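Long-range contacts in DUF5624 domain-containing protein (Legionella pneumophila subsp. pneumophila, PDB 4JX2), which is of unknown function, a putative secreted protein that joins alpha helices to a small mixed beta sheet in an unusual combination: residues 101-106 against 260-265; 268-273 against 381-386; 181-186 against 424-429; 219-224 against 417-422. All coordinates share one frame; numbering follows the deposited sequence.

Contact 1: residues 101-106 against 260-265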
loop_
_atom_site.group_PDB
_atom_site.type_symbol
_atom_site.label_atom_id
_atom_site.label_comp_id
_atom_site.label_asym_id
_atom_site.label_seq_id
_atom_site.Cartn_x
_atom_site.Cartn_y
_atom_site.Cartn_z
ATOM N N LEU A 101 -0.426 0.188 22.917
ATOM C CA LEU A 101 0.700 0.352 22.012
ATOM C C LEU A 101 1.231 -1.026 21.552
ATOM O O LEU A 101 1.576 -1.873 22.380
ATOM C CB LEU A 101 1.796 1.168 22.688
ATOM C CG LEU A 101 1.612 2.670 22.575
ATOM C CD1 LEU A 101 2.236 3.369 23.735
ATOM C CD2 LEU A 101 2.159 3.186 21.253
HETATM N N MSE A 102 1.290 -1.239 20.225
HETATM C CA MSE A 102 1.728 -2.498 19.610
HETATM C C MSE A 102 3.261 -2.539 19.399
HETATM O O MSE A 102 3.833 -3.584 19.067
HETATM C CB MSE A 102 0.951 -2.740 18.296
HETATM C CG MSE A 102 -0.491 -3.144 18.536
HETATM SE SE MSE A 102 -0.640 -4.849 19.548
HETATM C CE MSE A 102 -0.552 -4.283 21.327
ATOM N N ARG A 103 3.900 -1.379 19.605
ATOM C CA ARG A 103 5.337 -1.091 19.519
ATOM C C ARG A 103 5.581 0.203 20.278
ATOM O O ARG A 103 4.678 1.035 20.355
ATOM C CB ARG A 103 5.870 -1.013 18.061
ATOM C CG ARG A 103 5.130 -0.044 17.154
ATOM C CD ARG A 103 5.839 0.197 15.836
ATOM N NE ARG A 103 6.874 1.219 15.959
ATOM C CZ ARG A 103 8.173 0.982 15.820
ATOM N NH1 ARG A 103 8.609 -0.245 15.529
ATOM N NH2 ARG A 103 9.046 1.964 15.959
ATOM N N THR A 104 6.777 0.350 20.866
ATOM C CA THR A 104 7.240 1.532 21.612
ATOM C C THR A 104 6.390 1.784 22.887
ATOM O O THR A 104 6.213 2.941 23.303
ATOM C CB THR A 104 7.342 2.813 20.707
ATOM O OG1 THR A 104 6.032 3.325 20.389
ATOM C CG2 THR A 104 8.193 2.593 19.450
ATOM N N ALA A 105 5.886 0.702 23.515
ATOM C CA ALA A 105 5.160 0.821 24.787
ATOM C C ALA A 105 6.170 1.207 25.866
ATOM O O ALA A 105 7.189 0.526 26.005
ATOM C CB ALA A 105 4.461 -0.482 25.144
ATOM N N PRO A 106 5.982 2.337 26.574
ATOM C CA PRO A 106 6.985 2.729 27.578
ATOM C C PRO A 106 7.198 1.657 28.639
ATOM O O PRO A 106 6.242 1.012 29.057
ATOM C CB PRO A 106 6.400 4.010 28.193
ATOM C CG PRO A 106 4.941 3.966 27.861
ATOM C CD PRO A 106 4.860 3.294 26.527
ATOM N N ILE A 260 -6.272 -1.197 9.413
ATOM C CA ILE A 260 -4.830 -1.215 9.643
ATOM C C ILE A 260 -4.187 -0.039 8.892
ATOM O O ILE A 260 -4.210 0.008 7.664
ATOM C CB ILE A 260 -4.185 -2.578 9.279
ATOM C CG1 ILE A 260 -4.783 -3.725 10.155
ATOM C CG2 ILE A 260 -2.656 -2.492 9.395
ATOM C CD1 ILE A 260 -4.489 -5.128 9.732
ATOM N N ARG A 261 -3.646 0.915 9.658
ATOM C CA ARG A 261 -2.888 2.097 9.222
ATOM C C ARG A 261 -1.681 2.177 10.174
ATOM O O ARG A 261 -1.391 3.197 10.786
ATOM C CB ARG A 261 -3.777 3.359 9.228
ATOM C CG ARG A 261 -3.135 4.575 8.573
ATOM C CD ARG A 261 -3.342 5.782 9.462
ATOM N NE ARG A 261 -2.695 6.989 8.955
ATOM C CZ ARG A 261 -1.480 7.388 9.307
ATOM N NH1 ARG A 261 -0.760 6.671 10.155
ATOM N NH2 ARG A 261 -0.975 8.508 8.810
ATOM N N PHE A 262 -1.024 1.028 10.336
ATOM C CA PHE A 262 0.107 0.823 11.223
ATOM C C PHE A 262 1.436 1.203 10.554
ATOM O O PHE A 262 1.760 0.723 9.459
ATOM C CB PHE A 262 0.131 -0.633 11.662
ATOM C CG PHE A 262 1.196 -0.956 12.674
ATOM C CD1 PHE A 262 0.948 -0.814 14.037
ATOM C CD2 PHE A 262 2.429 -1.458 12.272
ATOM C CE1 PHE A 262 1.911 -1.169 14.968
ATOM C CE2 PHE A 262 3.410 -1.777 13.206
ATOM C CZ PHE A 262 3.137 -1.651 14.543
ATOM N N VAL A 263 2.210 2.054 11.251
ATOM C CA VAL A 263 3.488 2.581 10.793
ATOM C C VAL A 263 4.599 2.137 11.750
ATOM O O VAL A 263 4.594 2.501 12.939
ATOM C CB VAL A 263 3.496 4.128 10.615
ATOM C CG1 VAL A 263 4.669 4.569 9.738
ATOM C CG2 VAL A 263 2.168 4.648 10.067
ATOM N N ALA A 264 5.564 1.361 11.203
ATOM C CA ALA A 264 6.730 0.872 11.936
ATOM C C ALA A 264 7.823 1.977 11.944
ATOM O O ALA A 264 8.750 1.975 11.118
ATOM C CB ALA A 264 7.245 -0.425 11.308
ATOM N N GLY A 265 7.640 2.946 12.839
ATOM C CA GLY A 265 8.531 4.090 13.017
ATOM C C GLY A 265 8.741 4.911 11.767
ATOM O O GLY A 265 7.791 5.483 11.225
#
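R103 lies across the far end of the F262 ring and turns its head over the turn that follows, so one side chain meets an aromatic ring with its stem and a peptide with its flat tip. F262 carries CG anti to its backbone N (chi1 -175°), which sends the ring toward the loop 101-106. The aliphatic stem of R103 meets the ring tip obliquely, CD standing 3.5 Å from CZ of F262. M102 adds its CB, 3.8 Å from CE1 of F262, while the end of its side chain leads away; M102 also packs on F82 of strand 79-84.

CG of R103 takes the crowded position between backbone N and carbonyl carbon, and a bend at chi3 (-84°) carries the guanidinium past the ring. The two planes are 79° apart, so the charged group does not stack on the phenyl. Instead one of its faces lies over the A264-G265 peptide, with CZ of R103 4.0 Å from C of A264. A264 is the centre of an inverse gamma turn, closed by a weak bond of 3.1 Å from G265 N to V263 O. NH2 of R103 also bonds a triethylene glycol, probably from the crystallisation liquor. Strands 96-101 and 257-262 run in the same direction, and the loops leaving them meet here at the end of the mixed beta sheet where these two strands finish.

Contact 2: residues 268-273 against 381-386. With SO4 (sulfate ion), chain F.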
loop_
_atom_site.group_PDB
_atom_site.type_symbol
_atom_site.label_atom_id
_atom_site.label_comp_id
_atom_site.label_asym_id
_atom_site.label_seq_id
_atom_site.Cartn_x
_atom_site.Cartn_y
_atom_site.Cartn_z
ATOM N N VAL A 268 8.377 4.039 6.232
ATOM C CA VAL A 268 7.242 4.659 5.532
ATOM C C VAL A 268 6.743 3.861 4.322
ATOM O O VAL A 268 5.741 4.263 3.733
ATOM C CB VAL A 268 7.549 6.124 5.123
ATOM C CG1 VAL A 268 7.625 7.018 6.351
ATOM C CG2 VAL A 268 8.818 6.235 4.280
ATOM N N SER A 269 7.368 2.720 4.008
ATOM C CA SER A 269 6.999 1.881 2.865
ATOM C C SER A 269 6.579 0.462 3.233
ATOM O O SER A 269 6.246 -0.312 2.336
ATOM C CB SER A 269 8.188 1.790 1.916
ATOM O OG SER A 269 9.312 1.241 2.584
ATOM N N ALA A 270 6.620 0.099 4.531
ATOM C CA ALA A 270 6.391 -1.276 4.968
ATOM C C ALA A 270 5.020 -1.537 5.576
ATOM O O ALA A 270 4.385 -0.616 6.083
ATOM C CB ALA A 270 7.453 -1.653 5.965
ATOM N N GLY A 271 4.621 -2.817 5.568
ATOM C CA GLY A 271 3.364 -3.322 6.124
ATOM C C GLY A 271 2.117 -2.692 5.552
ATOM O O GLY A 271 1.160 -2.448 6.295
ATOM N N VAL A 272 2.139 -2.389 4.232
ATOM C CA VAL A 272 1.030 -1.752 3.532
ATOM C C VAL A 272 0.230 -2.794 2.729
ATOM O O VAL A 272 -0.766 -2.434 2.086
ATOM C CB VAL A 272 1.445 -0.526 2.669
ATOM C CG1 VAL A 272 1.982 0.604 3.547
ATOM C CG2 VAL A 272 2.437 -0.899 1.566
ATOM N N SER A 273 0.624 -4.091 2.818
ATOM C CA SER A 273 -0.119 -5.207 2.201
ATOM C C SER A 273 -0.159 -6.368 3.186
ATOM O O SER A 273 0.774 -6.524 3.960
ATOM C CB SER A 273 0.459 -5.605 0.854
ATOM O OG SER A 273 1.782 -6.075 1.017
ATOM N N THR A 381 8.943 -3.144 1.256
ATOM C CA THR A 381 7.594 -3.579 1.644
ATOM C C THR A 381 7.562 -4.216 3.037
ATOM O O THR A 381 6.502 -4.290 3.644
ATOM C CB THR A 381 7.056 -4.593 0.608
ATOM O OG1 THR A 381 7.901 -5.760 0.563
ATOM C CG2 THR A 381 6.916 -3.986 -0.767
ATOM N N GLU A 382 8.704 -4.688 3.525
ATOM C CA GLU A 382 8.834 -5.404 4.803
ATOM C C GLU A 382 9.310 -4.554 5.963
ATOM O O GLU A 382 10.038 -3.568 5.795
ATOM C CB GLU A 382 9.840 -6.557 4.648
ATOM C CG GLU A 382 9.556 -7.527 3.513
ATOM C CD GLU A 382 8.140 -8.052 3.467
ATOM O OE1 GLU A 382 7.698 -8.687 4.453
ATOM O OE2 GLU A 382 7.463 -7.805 2.444
HETATM N N MSE A 383 8.898 -4.966 7.154
HETATM C CA MSE A 383 9.304 -4.393 8.447
HETATM C C MSE A 383 10.207 -5.415 9.060
HETATM O O MSE A 383 9.972 -6.610 8.819
HETATM C CB MSE A 383 8.088 -4.128 9.374
HETATM C CG MSE A 383 6.756 -4.025 8.668
HETATM SE SE MSE A 383 5.325 -3.562 9.872
HETATM C CE MSE A 383 4.562 -5.305 10.131
ATOM N N LEU A 384 11.192 -5.019 9.886
ATOM C CA LEU A 384 12.054 -6.039 10.534
ATOM C C LEU A 384 11.233 -6.994 11.436
ATOM O O LEU A 384 11.594 -8.161 11.528
ATOM C CB LEU A 384 13.231 -5.436 11.329
ATOM C CG LEU A 384 14.433 -4.962 10.516
ATOM C CD1 LEU A 384 15.535 -4.474 11.437
ATOM C CD2 LEU A 384 14.964 -6.052 9.561
ATOM N N SER A 385 10.092 -6.527 12.002
ATOM C CA SER A 385 9.229 -7.353 12.845
ATOM C C SER A 385 8.587 -8.535 12.068
ATOM O O SER A 385 8.192 -9.515 12.713
ATOM C CB SER A 385 8.163 -6.511 13.540
ATOM O OG SER A 385 7.378 -5.758 12.635
ATOM N N ASN A 386 8.555 -8.485 10.696
ATOM C CA ASN A 386 8.053 -9.588 9.851
ATOM C C ASN A 386 8.995 -10.802 9.908
ATOM O O ASN A 386 8.596 -11.894 9.500
ATOM C CB ASN A 386 7.882 -9.156 8.398
ATOM C CG ASN A 386 6.749 -8.205 8.122
ATOM O OD1 ASN A 386 5.832 -8.041 8.919
ATOM N ND2 ASN A 386 6.755 -7.614 6.941
HETATM S S SO4 F . 12.198 -1.376 10.645
HETATM O O1 SO4 F . 13.361 -2.075 10.120
HETATM O O2 SO4 F . 12.366 0.075 10.412
HETATM O O3 SO4 F . 11.002 -1.862 9.960
HETATM O O4 SO4 F . 12.058 -1.614 12.085
HETATM O O HOH W 1 4.037 -3.753 2.664
#
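A left-handed backbone at G271 (phi 58°, psi 37°) after the extended A270 turns two consecutive amides, G271 N and V272 N, toward the carbonyl of T381. G271 N donates directly to T381 O at 3.1 Å, fairly straight at 157°, but from above the carbonyl plane. Water 1 provides the second link, accepting from V272 N at 2.8 Å. It donates in turn to T381 O at 2.7 Å, so two bonds grip this one oxygen. Beside them, M383 holds SE anti to its CA and presents its CG to CB of A270, 3.7 Å away.

Both segments are irregular loops, and the second bends into a type I beta turn from M383 to N386 that leads into helix 386-398. The turn is closed by N386 N to M383 O at 3.0 Å. E382 braces it: its OE2 receives T381 OG1 on the anti lone pair at 2.8 Å and also pairs with S276 OG. OE1 of E382 is approached by N386 ND2 from above the carboxylate plane at 2.9 Å. At the outer corner of the turn, L384 N donates to O3 of a sulfate at 3.2 Å, an ion also bound by N267 and by R332 of the second subunit.

Contact 3: residues 181-186 against 424-429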
loop_
_atom_site.group_PDB
_atom_site.type_symbol
_atom_site.label_atom_id
_atom_site.label_comp_id
_atom_site.label_asym_id
_atom_site.label_seq_id
_atom_site.Cartn_x
_atom_site.Cartn_y
_atom_site.Cartn_z
HETATM N N MSE A 181 21.967 -14.076 27.789
HETATM C CA MSE A 181 21.999 -13.715 26.395
HETATM C C MSE A 181 22.377 -12.230 26.208
HETATM O O MSE A 181 23.217 -11.939 25.348
HETATM C CB MSE A 181 20.669 -14.028 25.734
HETATM C CG MSE A 181 20.721 -13.788 24.258
HETATM SE SE MSE A 181 19.115 -13.032 23.614
HETATM C CE MSE A 181 19.386 -11.272 24.366
ATOM N N ILE A 182 21.779 -11.301 27.005
ATOM C CA ILE A 182 22.104 -9.875 26.886
ATOM C C ILE A 182 23.567 -9.670 27.336
ATOM O O ILE A 182 24.312 -8.918 26.700
ATOM C CB ILE A 182 21.093 -8.971 27.639
ATOM C CG1 ILE A 182 19.723 -9.019 26.946
ATOM C CG2 ILE A 182 21.586 -7.512 27.725
ATOM C CD1 ILE A 182 18.579 -8.918 27.836
ATOM N N ASP A 183 23.991 -10.398 28.384
ATOM C CA ASP A 183 25.366 -10.356 28.865
ATOM C C ASP A 183 26.334 -10.823 27.746
ATOM O O ASP A 183 27.281 -10.102 27.415
ATOM C CB ASP A 183 25.510 -11.202 30.128
ATOM C CG ASP A 183 26.845 -11.005 30.808
ATOM O OD1 ASP A 183 27.085 -9.895 31.343
ATOM O OD2 ASP A 183 27.674 -11.938 30.769
ATOM N N TYR A 184 26.042 -11.992 27.136
ATOM C CA TYR A 184 26.774 -12.587 26.012
ATOM C C TYR A 184 26.843 -11.621 24.809
ATOM O O TYR A 184 27.912 -11.456 24.200
ATOM C CB TYR A 184 26.100 -13.911 25.576
ATOM C CG TYR A 184 26.733 -14.532 24.350
ATOM C CD1 TYR A 184 27.956 -15.199 24.432
ATOM C CD2 TYR A 184 26.121 -14.440 23.100
ATOM C CE1 TYR A 184 28.545 -15.768 23.305
ATOM C CE2 TYR A 184 26.707 -15.000 21.962
ATOM C CZ TYR A 184 27.912 -15.676 22.075
ATOM O OH TYR A 184 28.501 -16.219 20.965
ATOM N N ALA A 185 25.684 -11.013 24.461
ATOM C CA ALA A 185 25.534 -10.077 23.355
ATOM C C ALA A 185 26.409 -8.848 23.561
ATOM O O ALA A 185 27.159 -8.486 22.654
ATOM C CB ALA A 185 24.080 -9.673 23.210
ATOM N N CYS A 186 26.363 -8.240 24.761
ATOM C CA CYS A 186 27.180 -7.066 25.091
ATOM C C CYS A 186 28.662 -7.406 25.023
ATOM O O CYS A 186 29.438 -6.663 24.420
ATOM C CB CYS A 186 26.803 -6.497 26.454
ATOM S SG CYS A 186 25.133 -5.798 26.523
ATOM N N ASN A 424 26.955 -18.103 30.874
ATOM C CA ASN A 424 26.694 -17.281 32.064
ATOM C C ASN A 424 27.842 -16.298 32.363
ATOM O O ASN A 424 27.585 -15.097 32.498
ATOM C CB ASN A 424 26.426 -18.170 33.300
ATOM C CG ASN A 424 27.470 -19.233 33.554
ATOM O OD1 ASN A 424 27.977 -19.900 32.640
ATOM N ND2 ASN A 424 27.834 -19.403 34.806
ATOM N N ASN A 425 29.085 -16.782 32.487
ATOM C CA ASN A 425 30.208 -15.878 32.765
ATOM C C ASN A 425 30.827 -15.467 31.435
ATOM O O ASN A 425 31.430 -16.308 30.748
ATOM C CB ASN A 425 31.249 -16.485 33.752
ATOM C CG ASN A 425 31.734 -17.907 33.497
ATOM O OD1 ASN A 425 31.326 -18.606 32.549
ATOM N ND2 ASN A 425 32.636 -18.365 34.356
ATOM N N ASN A 426 30.580 -14.201 31.019
ATOM C CA ASN A 426 31.069 -13.707 29.728
ATOM C C ASN A 426 32.168 -12.670 29.920
ATOM O O ASN A 426 32.107 -11.871 30.866
ATOM C CB ASN A 426 29.947 -13.182 28.869
ATOM C CG ASN A 426 28.987 -14.283 28.495
ATOM O OD1 ASN A 426 29.331 -15.230 27.770
ATOM N ND2 ASN A 426 27.784 -14.227 29.045
ATOM N N PRO A 427 33.221 -12.727 29.068
ATOM C CA PRO A 427 34.358 -11.807 29.247
ATOM C C PRO A 427 33.948 -10.345 29.333
ATOM O O PRO A 427 33.016 -9.919 28.655
ATOM C CB PRO A 427 35.220 -12.053 28.007
ATOM C CG PRO A 427 34.835 -13.387 27.518
ATOM C CD PRO A 427 33.430 -13.635 27.918
ATOM N N VAL A 428 34.637 -9.578 30.173
ATOM C CA VAL A 428 34.347 -8.151 30.294
ATOM C C VAL A 428 34.735 -7.452 28.979
ATOM O O VAL A 428 35.558 -7.977 28.221
ATOM C CB VAL A 428 35.035 -7.497 31.531
ATOM C CG1 VAL A 428 34.456 -8.043 32.831
ATOM C CG2 VAL A 428 36.557 -7.648 31.492
ATOM N N ILE A 429 34.140 -6.285 28.704
ATOM C CA ILE A 429 34.481 -5.534 27.500
ATOM C C ILE A 429 35.800 -4.794 27.785
ATOM O O ILE A 429 35.849 -3.920 28.662
ATOM C CB ILE A 429 33.340 -4.601 27.038
ATOM C CG1 ILE A 429 32.073 -5.413 26.689
ATOM C CG2 ILE A 429 33.794 -3.774 25.857
ATOM C CD1 ILE A 429 30.777 -4.686 26.886
#
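Helix 175-197 serves here as a platform for the C-terminal tail of the chain, which runs over it as an extended, irregular strip. The central anchor is N426, whose CB points toward the helix. D183 puts CG anti to its backbone N (chi1 -170°) and reaches out to meet it. ND2 of N426 donates to OD2 of D183 at 2.9 Å, with an angle of 161° at the hydrogen. The acceptor lies in the amide plane and uses its anti lone pair, although the carboxylate and amide planes are turned 42° apart.

The other end of the same amide faces the next helix residue: OD1 of N426 sits at the edge of the Y184 ring, in its plane, 3.6 Å from CD1. Farther along the tail, I429 lays its CD1 against the main chain of C186, 3.4 Å from C186 O. Between these points, the tail carbonyls of P427 and V428 accept from S187 and N191 of the same helix. Because OD1 of D183 forms a salt bridge with K152 and OD2 takes the amide, each oxygen of this buried carboxylate has a partner, an environment that would probably favour its ionised form.

Contact 4: residues 219-224 against 417-422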
loop_
_atom_site.group_PDB
_atom_site.type_symbol
_atom_site.label_atom_id
_atom_site.label_comp_id
_atom_site.label_asym_id
_atom_site.label_seq_id
_atom_site.Cartn_x
_atom_site.Cartn_y
_atom_site.Cartn_z
ATOM N N TYR A 219 33.296 -16.263 20.796
ATOM C CA TYR A 219 31.845 -16.164 20.910
ATOM C C TYR A 219 31.194 -17.066 19.830
ATOM O O TYR A 219 30.800 -16.579 18.767
ATOM C CB TYR A 219 31.423 -14.684 20.810
ATOM C CG TYR A 219 32.037 -13.824 21.895
ATOM C CD1 TYR A 219 31.470 -13.758 23.164
ATOM C CD2 TYR A 219 33.189 -13.075 21.656
ATOM C CE1 TYR A 219 32.036 -12.975 24.172
ATOM C CE2 TYR A 219 33.759 -12.281 22.653
ATOM C CZ TYR A 219 33.185 -12.243 23.915
ATOM O OH TYR A 219 33.747 -11.479 24.916
ATOM N N PRO A 220 31.112 -18.398 20.089
ATOM C CA PRO A 220 30.631 -19.338 19.055
ATOM C C PRO A 220 29.167 -19.216 18.638
ATOM O O PRO A 220 28.865 -19.629 17.521
ATOM C CB PRO A 220 30.898 -20.717 19.675
ATOM C CG PRO A 220 30.976 -20.476 21.115
ATOM C CD PRO A 220 31.603 -19.139 21.265
ATOM N N ILE A 221 28.273 -18.694 19.500
ATOM C CA ILE A 221 26.876 -18.481 19.124
ATOM C C ILE A 221 26.853 -17.244 18.216
ATOM O O ILE A 221 27.249 -16.159 18.655
ATOM C CB ILE A 221 25.909 -18.337 20.330
ATOM C CG1 ILE A 221 25.958 -19.569 21.255
ATOM C CG2 ILE A 221 24.471 -18.071 19.839
ATOM C CD1 ILE A 221 25.672 -19.242 22.740
ATOM N N PRO A 222 26.429 -17.369 16.943
ATOM C CA PRO A 222 26.390 -16.174 16.071
ATOM C C PRO A 222 25.567 -15.031 16.664
ATOM O O PRO A 222 24.583 -15.295 17.363
ATOM C CB PRO A 222 25.702 -16.690 14.799
ATOM C CG PRO A 222 25.925 -18.150 14.808
ATOM C CD PRO A 222 25.941 -18.575 16.242
ATOM N N TYR A 223 25.917 -13.763 16.340
ATOM C CA TYR A 223 25.090 -12.625 16.755
ATOM C C TYR A 223 23.744 -12.692 16.023
ATOM O O TYR A 223 22.745 -12.177 16.533
ATOM C CB TYR A 223 25.764 -11.262 16.538
ATOM C CG TYR A 223 25.124 -10.219 17.420
ATOM C CD1 TYR A 223 25.464 -10.115 18.768
ATOM C CD2 TYR A 223 24.109 -9.392 16.937
ATOM C CE1 TYR A 223 24.827 -9.202 19.608
ATOM C CE2 TYR A 223 23.458 -8.478 17.770
ATOM C CZ TYR A 223 23.820 -8.391 19.105
ATOM O OH TYR A 223 23.203 -7.489 19.932
ATOM N N ASN A 224 23.717 -13.370 14.845
ATOM C CA ASN A 224 22.520 -13.659 14.063
ATOM C C ASN A 224 21.448 -14.306 14.968
ATOM O O ASN A 224 20.286 -13.924 14.885
ATOM C CB ASN A 224 22.874 -14.605 12.919
ATOM C CG ASN A 224 23.602 -14.044 11.712
ATOM O OD1 ASN A 224 23.468 -12.893 11.312
ATOM N ND2 ASN A 224 24.306 -14.907 11.017
ATOM N N GLU A 417 25.789 -26.753 17.108
ATOM C CA GLU A 417 26.040 -28.125 17.554
ATOM C C GLU A 417 27.100 -28.111 18.651
ATOM O O GLU A 417 28.170 -27.523 18.463
ATOM C CB GLU A 417 26.472 -29.002 16.362
ATOM C CG GLU A 417 26.659 -30.478 16.697
ATOM C CD GLU A 417 25.905 -31.482 15.839
ATOM O OE1 GLU A 417 25.610 -31.178 14.658
ATOM O OE2 GLU A 417 25.632 -32.594 16.348
ATOM N N GLY A 418 26.743 -28.658 19.811
ATOM C CA GLY A 418 27.622 -28.687 20.973
ATOM C C GLY A 418 27.286 -27.685 22.062
ATOM O O GLY A 418 27.836 -27.784 23.168
ATOM N N ILE A 419 26.391 -26.712 21.755
ATOM C CA ILE A 419 25.927 -25.642 22.657
ATOM C C ILE A 419 24.426 -25.847 22.936
ATOM O O ILE A 419 23.661 -26.180 22.018
ATOM C CB ILE A 419 26.233 -24.233 22.044
ATOM C CG1 ILE A 419 27.758 -24.027 21.836
ATOM C CG2 ILE A 419 25.642 -23.095 22.892
ATOM C CD1 ILE A 419 28.152 -23.208 20.646
ATOM N N SER A 420 24.004 -25.632 24.195
ATOM C CA SER A 420 22.604 -25.801 24.615
ATOM C C SER A 420 21.900 -24.460 24.955
ATOM O O SER A 420 20.674 -24.347 24.789
ATOM C CB SER A 420 22.519 -26.744 25.811
ATOM O OG SER A 420 23.509 -26.428 26.777
ATOM N N THR A 421 22.660 -23.463 25.439
ATOM C CA THR A 421 22.123 -22.143 25.797
ATOM C C THR A 421 23.255 -21.109 25.748
ATOM O O THR A 421 24.402 -21.463 25.471
ATOM C CB THR A 421 21.427 -22.213 27.184
ATOM O OG1 THR A 421 20.671 -21.022 27.410
ATOM C CG2 THR A 421 22.399 -22.459 28.326
ATOM N N TYR A 422 22.941 -19.850 26.052
ATOM C CA TYR A 422 23.933 -18.777 26.136
ATOM C C TYR A 422 24.789 -18.917 27.397
ATOM O O TYR A 422 24.233 -19.210 28.462
ATOM C CB TYR A 422 23.243 -17.405 26.136
ATOM C CG TYR A 422 22.574 -17.082 24.826
ATOM C CD1 TYR A 422 23.295 -16.517 23.774
ATOM C CD2 TYR A 422 21.229 -17.377 24.615
ATOM C CE1 TYR A 422 22.688 -16.232 22.551
ATOM C CE2 TYR A 422 20.613 -17.105 23.394
ATOM C CZ TYR A 422 21.351 -16.539 22.361
ATOM O OH TYR A 422 20.752 -16.270 21.159
#
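The two backbones pass without pairing, coming nearest at I221 and Y422, whose CA atoms are 7.6 Å apart. This is a loop-on-loop apolar contact at the start of helix 223-247, where the proline-rich lead-in to the helix is met by part of the long C-terminal loop after helix 386-398.

I221 is the wedge. Its CB points toward the loop 417-422, and with CG1 anti to the carbonyl carbon (chi1 -58°) and CG2 anti to the backbone N, its two branches reach different neighbours. The CG2 branch meets the Y422 ring obliquely, 3.7 Å from CE1. The longer branch packs against I419, I221 CD1 lying 3.9 Å from CG2 of that residue. I419 uses the same first torsion (chi1 -61°), so it too offers both branches: CG2 to I221, and CD1 to the proline beside it. Its CD1 is 3.8 Å from CB of P220, the two side chains crossing at about a right angle on the more exposed side of the contact.

Y422 closes the inner side, its ring set edge-to-face against F415 and its OH bonded to G410 O. M181 of helix 175-197 touches that ring as well. The tip of the wedge settles beside main chain as much as side chain: CD1 of I221 lies 3.8 Å from CD1 of Y422 and 3.7 Å from the carbonyl O of T421.

In the fold
The four contacts fall into two touching pairs. Contacts 1 and 2 have centres 12 Å apart and meet through M383, whose SE lies 3.9 Å from A264 CB. Both also touch the second subunit, and a triethylene glycol and a sulfate lie beside them; no active site is known to which these could be assigned. Contacts 3 and 4, likewise 12 Å apart, share the C-terminal tail. They are joined by a probable hydrogen bond of 2.6 Å from Y184 OH to I221 O. The pairs lie about 30 Å apart between centres, though nearest atoms of contacts 2 and 4 approach to about 11 Å. Contact 4 is nested within the loop that contact 3 closes.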